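Flavodoxin (Bacillus cereus, PDB 6GAQ) binds flavin mononucleotide and calcium and probably serves as a low-potential electron donor to redox enzymes. Local coordinates at residues A[97-102]-A[130-135]; A[85-90]-A[119-124]. All coordinates share one frame; numbering follows the deposited sequence.

Contact 1 of 2, residues A[97-102]-A[130-135]; sequences SGDTAY and IELAPE. With CA (calcium ion), chain E; FMN (flavin mononucleotide), chain C.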
loop_
_atom_site.group_PDB
_atom_site.type_symbol
_atom_site.label_atom_id
_atom_site.label_comp_id
_atom_site.label_asym_id
_atom_site.label_seq_id
_atom_site.Cartn_x
_atom_site.Cartn_y
_atom_site.Cartn_z
ATOM N N SER A 97 7.341 -4.472 -0.276
ATOM C CA SER A 97 8.280 -5.573 -0.449
ATOM C C SER A 97 9.697 -5.034 -0.313
ATOM O O SER A 97 10.081 -4.103 -1.031
ATOM C CB SER A 97 8.087 -6.249 -1.807
ATOM O OG SER A 97 9.080 -7.235 -2.033
ATOM N N GLY A 98 10.472 -5.622 0.598
ATOM C CA GLY A 98 11.842 -5.226 0.835
ATOM C C GLY A 98 12.787 -6.414 0.776
ATOM O O GLY A 98 12.520 -7.422 0.119
ATOM N N ASP A 99 13.913 -6.274 1.474
ATOM C CA ASP A 99 14.921 -7.328 1.542
ATOM C C ASP A 99 15.632 -7.187 2.876
ATOM O O ASP A 99 16.257 -6.154 3.139
ATOM C CB ASP A 99 15.905 -7.235 0.365
ATOM C CG ASP A 99 17.020 -8.279 0.435
ATOM O OD1 ASP A 99 17.956 -8.200 -0.385
ATOM O OD2 ASP A 99 16.962 -9.183 1.297
ATOM N N THR A 100 15.533 -8.222 3.713
ATOM C CA THR A 100 16.108 -8.191 5.052
ATOM C C THR A 100 17.625 -8.076 5.047
ATOM O O THR A 100 18.218 -7.935 6.122
ATOM C CB THR A 100 15.695 -9.442 5.829
ATOM O OG1 THR A 100 16.037 -10.614 5.074
ATOM C CG2 THR A 100 14.199 -9.436 6.097
ATOM N N ALA A 101 18.266 -8.137 3.878
ATOM C CA ALA A 101 19.699 -7.892 3.800
ATOM C C ALA A 101 20.059 -6.438 4.072
ATOM O O ALA A 101 21.250 -6.118 4.149
ATOM C CB ALA A 101 20.228 -8.304 2.426
ATOM N N TYR A 102 19.071 -5.559 4.216
ATOM C CA TYR A 102 19.289 -4.149 4.490
ATOM C C TYR A 102 18.888 -3.826 5.924
ATOM O O TYR A 102 18.041 -4.499 6.516
ATOM C CB TYR A 102 18.494 -3.271 3.519
ATOM C CG TYR A 102 18.898 -3.444 2.073
ATOM C CD1 TYR A 102 19.909 -2.672 1.521
ATOM C CD2 TYR A 102 18.270 -4.381 1.264
ATOM C CE1 TYR A 102 20.284 -2.825 0.201
ATOM C CE2 TYR A 102 18.637 -4.542 -0.057
ATOM C CZ TYR A 102 19.645 -3.762 -0.584
ATOM O OH TYR A 102 20.012 -3.921 -1.899
ATOM N N ILE A 130 6.621 -7.794 3.149
ATOM C CA ILE A 130 6.987 -9.007 2.428
ATOM C C ILE A 130 8.437 -8.865 1.982
ATOM O O ILE A 130 8.873 -7.764 1.631
ATOM C CB ILE A 130 6.051 -9.241 1.223
ATOM C CG1 ILE A 130 4.630 -9.562 1.696
ATOM C CG2 ILE A 130 6.583 -10.341 0.300
ATOM C CD1 ILE A 130 4.438 -10.994 2.180
ATOM N N GLU A 131 9.189 -9.966 2.014
ATOM C CA GLU A 131 10.569 -9.944 1.548
ATOM C C GLU A 131 10.620 -10.436 0.112
ATOM O O GLU A 131 10.233 -11.578 -0.180
ATOM C CB GLU A 131 11.476 -10.779 2.451
ATOM C CG GLU A 131 12.815 -11.158 1.815
ATOM C CD GLU A 131 13.877 -11.521 2.842
ATOM O OE1 GLU A 131 15.069 -11.234 2.597
ATOM O OE2 GLU A 131 13.531 -12.089 3.895
ATOM N N LEU A 132 11.081 -9.563 -0.786
ATOM C CA LEU A 132 11.246 -9.876 -2.212
ATOM C C LEU A 132 9.862 -10.212 -2.767
ATOM O O LEU A 132 8.896 -9.509 -2.430
ATOM C CB LEU A 132 12.307 -10.966 -2.369
ATOM C CG LEU A 132 13.741 -10.563 -2.018
ATOM C CD1 LEU A 132 14.706 -11.702 -2.318
ATOM C CD2 LEU A 132 14.119 -9.308 -2.781
ATOM N N ALA A 133 9.715 -11.255 -3.599
ATOM C CA ALA A 133 8.440 -11.632 -4.186
ATOM C C ALA A 133 7.658 -12.542 -3.245
ATOM O O ALA A 133 8.248 -13.328 -2.497
ATOM C CB ALA A 133 8.656 -12.347 -5.518
ATOM N N PRO A 134 6.325 -12.450 -3.254
ATOM C CA PRO A 134 5.497 -13.374 -2.460
ATOM C C PRO A 134 5.352 -14.734 -3.137
ATOM O O PRO A 134 4.261 -15.151 -3.536
ATOM C CB PRO A 134 4.168 -12.615 -2.362
ATOM C CG PRO A 134 4.091 -11.862 -3.645
ATOM C CD PRO A 134 5.507 -11.459 -3.979
ATOM N N GLU A 135 6.473 -15.446 -3.260
ATOM C CA GLU A 135 6.566 -16.634 -4.098
ATOM C C GLU A 135 6.644 -17.928 -3.291
ATOM O O GLU A 135 7.208 -18.921 -3.758
ATOM C CB GLU A 135 7.771 -16.521 -5.033
ATOM C CG GLU A 135 9.111 -16.451 -4.321
ATOM C CD GLU A 135 10.242 -16.046 -5.246
ATOM O OE1 GLU A 135 10.756 -14.918 -5.099
ATOM O OE2 GLU A 135 10.613 -16.854 -6.122
HETATM CA CA CA E . 9.297 -13.862 -0.354
HETATM N N1 FMN C . 14.912 -3.168 0.673
HETATM C C2 FMN C . 14.669 -2.682 1.942
HETATM O O2 FMN C . 13.848 -3.242 2.667
HETATM N N3 FMN C . 15.343 -1.569 2.401
HETATM C C4 FMN C . 16.264 -0.934 1.593
HETATM O O4 FMN C . 16.864 0.059 2.002
HETATM C C4A FMN C . 16.511 -1.421 0.315
HETATM N N5 FMN C . 17.432 -0.790 -0.495
HETATM C C5A FMN C . 17.677 -1.274 -1.762
HETATM C C6 FMN C . 18.606 -0.634 -2.575
HETATM C C7 FMN C . 18.860 -1.115 -3.853
HETATM C C7M FMN C . 19.863 -0.420 -4.727
HETATM C C8 FMN C . 18.183 -2.237 -4.319
HETATM C C8M FMN C . 18.452 -2.761 -5.698
HETATM C C9 FMN C . 17.253 -2.876 -3.505
HETATM C C9A FMN C . 16.998 -2.396 -2.226
HETATM N N10 FMN C . 16.067 -3.024 -1.419
HETATM C C10 FMN C . 15.831 -2.542 -0.145
HETATM C "C1'" FMN C . 15.342 -4.249 -1.902
HETATM C "C2'" FMN C . 14.042 -3.976 -2.652
HETATM O "O2'" FMN C . 13.152 -3.243 -1.842
HETATM C "C3'" FMN C . 13.428 -5.323 -3.024
HETATM O "O3'" FMN C . 14.172 -5.901 -4.074
HETATM C "C4'" FMN C . 11.955 -5.244 -3.421
HETATM O "O4'" FMN C . 11.388 -6.530 -3.315
HETATM C "C5'" FMN C . 11.745 -4.732 -4.843
HETATM O "O5'" FMN C . 10.354 -4.662 -5.077
HETATM P P FMN C . 9.745 -4.433 -6.552
HETATM O O1P FMN C . 9.832 -5.730 -7.316
HETATM O O2P FMN C . 8.300 -4.015 -6.440
HETATM O O3P FMN C . 10.533 -3.368 -7.277
HETATM O O HOH W 1 11.313 -14.359 -1.684
#
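At the carboxyl ends of the parallel strands 91-98 and 122-131, where the flavodoxin sheet receives its flavin, S97 pairs with I130 and G98 with E131. G98 N donates to I130 O (2.9 Å), and L132 N returns a bond to G98 O (2.7 Å). S97 carries its hydroxyl anti to the backbone N (chi1 174°), which turns OG toward the ribityl chain and L132: it accepts from the ribityl hydroxyl O4' of FMN (2.7 Å), while its improbably short approach to L132 O is doubtful. G98 lies at the pyrimidine edge of the flavin, beside O2, where a CB would run into that oxygen; the next amide, D99 N, donates to O2 at 3.3 Å. Beyond the sheet, E131 stretches its extended side chain across T100. Its OE1 takes T100 OG1 at 2.7 Å on the syn side and T100 N from above the carboxylate plane, both from the same face. The two donors would ease any repulsion from D99 OD2, 3.1 Å from E131 OE1, if both acids are charged. D99 OD2 itself accepts from A101 N, an Asx turn within the type I turn D99-Y102. On the other side of the second strand's end, E131 O and A133 O bind calcium, each at 2.5 Å, joined by D139 and a water. A loop after strand 91-98 holding the isoalloxazine, the Y102 ring over its C4A, while L132 borders the ribityl chain, is typical of the flavodoxin FMN site.

Contact 2 of 2, residues A[85-90]-A[119-124]; sequences IDLAGK and RGAELV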
loop_
_atom_site.group_PDB
_atom_site.type_symbol
_atom_site.label_atom_id
_atom_site.label_comp_id
_atom_site.label_asym_id
_atom_site.label_seq_id
_atom_site.Cartn_x
_atom_site.Cartn_y
_atom_site.Cartn_z
ATOM N N ILE A 85 -3.984 17.311 0.718
ATOM C CA ILE A 85 -5.309 16.696 0.692
ATOM C C ILE A 85 -5.683 16.239 2.093
ATOM O O ILE A 85 -4.829 15.798 2.869
ATOM C CB ILE A 85 -5.393 15.513 -0.299
ATOM C CG1 ILE A 85 -4.193 14.579 -0.148
ATOM C CG2 ILE A 85 -5.528 16.008 -1.729
ATOM C CD1 ILE A 85 -4.481 13.174 -0.614
ATOM N N ASP A 86 -6.975 16.338 2.406
ATOM C CA ASP A 86 -7.527 15.921 3.690
ATOM C C ASP A 86 -8.120 14.526 3.525
ATOM O O ASP A 86 -9.097 14.343 2.792
ATOM C CB ASP A 86 -8.583 16.916 4.169
ATOM C CG ASP A 86 -9.063 16.629 5.577
ATOM O OD1 ASP A 86 -8.491 15.736 6.238
ATOM O OD2 ASP A 86 -10.019 17.297 6.023
ATOM N N LEU A 87 -7.528 13.544 4.208
ATOM C CA LEU A 87 -7.976 12.160 4.143
ATOM C C LEU A 87 -8.817 11.760 5.350
ATOM O O LEU A 87 -8.899 10.570 5.671
ATOM C CB LEU A 87 -6.775 11.223 4.008
ATOM C CG LEU A 87 -6.055 11.222 2.659
ATOM C CD1 LEU A 87 -4.709 10.529 2.774
ATOM C CD2 LEU A 87 -6.912 10.559 1.593
ATOM N N ALA A 88 -9.439 12.725 6.023
ATOM C CA ALA A 88 -10.261 12.417 7.186
ATOM C C ALA A 88 -11.443 11.542 6.787
ATOM O O ALA A 88 -12.180 11.859 5.848
ATOM C CB ALA A 88 -10.752 13.707 7.842
ATOM N N GLY A 89 -11.620 10.435 7.506
ATOM C CA GLY A 89 -12.671 9.486 7.215
ATOM C C GLY A 89 -12.268 8.340 6.315
ATOM O O GLY A 89 -13.040 7.383 6.174
ATOM N N LYS A 90 -11.088 8.402 5.703
ATOM C CA LYS A 90 -10.615 7.348 4.814
ATOM C C LYS A 90 -9.893 6.281 5.628
ATOM O O LYS A 90 -8.933 6.584 6.346
ATOM C CB LYS A 90 -9.690 7.924 3.743
ATOM C CG LYS A 90 -10.308 9.043 2.923
ATOM C CD LYS A 90 -11.644 8.622 2.329
ATOM C CE LYS A 90 -12.263 9.741 1.505
ATOM N NZ LYS A 90 -13.694 9.469 1.193
ATOM N N ARG A 119 -2.291 13.091 7.528
ATOM C CA ARG A 119 -3.294 13.785 6.730
ATOM C C ARG A 119 -4.717 13.385 7.108
ATOM O O ARG A 119 -5.654 13.650 6.348
ATOM C CB ARG A 119 -3.043 13.539 5.243
ATOM C CG ARG A 119 -1.733 14.131 4.759
ATOM C CD ARG A 119 -1.953 15.390 3.956
ATOM N NE ARG A 119 -2.747 16.381 4.674
ATOM C CZ ARG A 119 -2.243 17.475 5.233
ATOM N NH1 ARG A 119 -0.943 17.725 5.158
ATOM N NH2 ARG A 119 -3.041 18.323 5.866
ATOM N N GLY A 120 -4.900 12.751 8.264
ATOM C CA GLY A 120 -6.220 12.484 8.796
ATOM C C GLY A 120 -6.804 11.124 8.481
ATOM O O GLY A 120 -7.934 10.846 8.905
ATOM N N ALA A 121 -6.085 10.270 7.761
ATOM C CA ALA A 121 -6.616 8.959 7.419
ATOM C C ALA A 121 -6.639 8.046 8.640
ATOM O O ALA A 121 -5.786 8.134 9.527
ATOM C CB ALA A 121 -5.787 8.322 6.305
ATOM N N GLU A 122 -7.637 7.165 8.684
ATOM C CA GLU A 122 -7.760 6.184 9.760
ATOM C C GLU A 122 -6.964 4.947 9.366
ATOM O O GLU A 122 -7.418 4.132 8.560
ATOM C CB GLU A 122 -9.220 5.842 10.033
ATOM C CG GLU A 122 -9.402 4.812 11.142
ATOM C CD GLU A 122 -10.824 4.296 11.247
ATOM O OE1 GLU A 122 -11.118 3.550 12.206
ATOM O OE2 GLU A 122 -11.650 4.636 10.375
ATOM N N LEU A 123 -5.769 4.810 9.933
ATOM C CA LEU A 123 -4.922 3.649 9.685
ATOM C C LEU A 123 -5.464 2.472 10.487
ATOM O O LEU A 123 -5.389 2.467 11.720
ATOM C CB LEU A 123 -3.477 3.961 10.058
ATOM C CG LEU A 123 -2.437 2.886 9.748
ATOM C CD1 LEU A 123 -2.443 2.553 8.266
ATOM C CD2 LEU A 123 -1.063 3.351 10.195
ATOM N N VAL A 124 -6.005 1.472 9.792
ATOM C CA VAL A 124 -6.741 0.406 10.464
ATOM C C VAL A 124 -5.862 -0.751 10.933
ATOM O O VAL A 124 -6.291 -1.521 11.804
ATOM C CB VAL A 124 -7.857 -0.140 9.555
ATOM C CG1 VAL A 124 -8.981 0.878 9.427
ATOM C CG2 VAL A 124 -7.300 -0.503 8.188
#
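Backbone hydrogen bonds join L87 to R119 and K90 to E122, one near each end of the contact. L87 N donates to R119 O (2.8 Å), and E122 N meets K90 O at 2.7 Å. Between these bonds the backbones touch through CA-H...O contacts: A88 CA lies 3.3 Å from G120 O with an almost straight approach, and A121 CA lies equally near L87 O. Each segment is shaped by turns of its own. D86 OD1 accepts from A88 N, met from above the carboxylate plane, in an Asx turn, and K90 N closes the type II turn L87-K90 on L87 O. G120, with positive phi, is the C-prime residue of the Schellman motif that ends helix 107-117, its N reaching V117 O and A121 N reaching L116 O. The contact therefore sets the helix-to-strand turn of the beta-alpha-beta unit 91-98, 107-117, 122-131 against the loop that leads into its first strand. Both G120 and G89 adopt backbone angles at which a CB would press on the preceding carbonyl oxygen. Among side chains, R119 contributes most: its chain, bent at chi2 (-105°) and chi3 (54°), curls back over the I85 carbonyl, with CD 3.1 Å from I85 O. NE makes a weak, strongly bent bond to that same oxygen, while the guanidinium has a long, weak ion pair with E83. The apolar contact is L87 CB against A121 CB (3.8 Å); L87 also packs on L116, L54 and I59, and A121 on V92. K90 NZ turns elsewhere, to Y56 O.

Contacts 1 and 2 sit at opposite ends of the same pair of neighbouring parallel strands, 91-98 and 122-131, with their centres 28 Å apart and their nearest atoms about 15 Å apart. Contact 2 lies where these strands begin, contact 1 where they finish, so their segments alternate along the chain: 85-90, 97-102, 119-124, 130-135. Helix 107-117 links the two ends, leaving the cofactor side after 97-102 and ending just before 119-124. Only contact 1 reaches FMN and calcium; contact 2 lies away from these sites, on the other side of the chain's centre, and connects to the flavin pocket through the sheet rather than by direct touch.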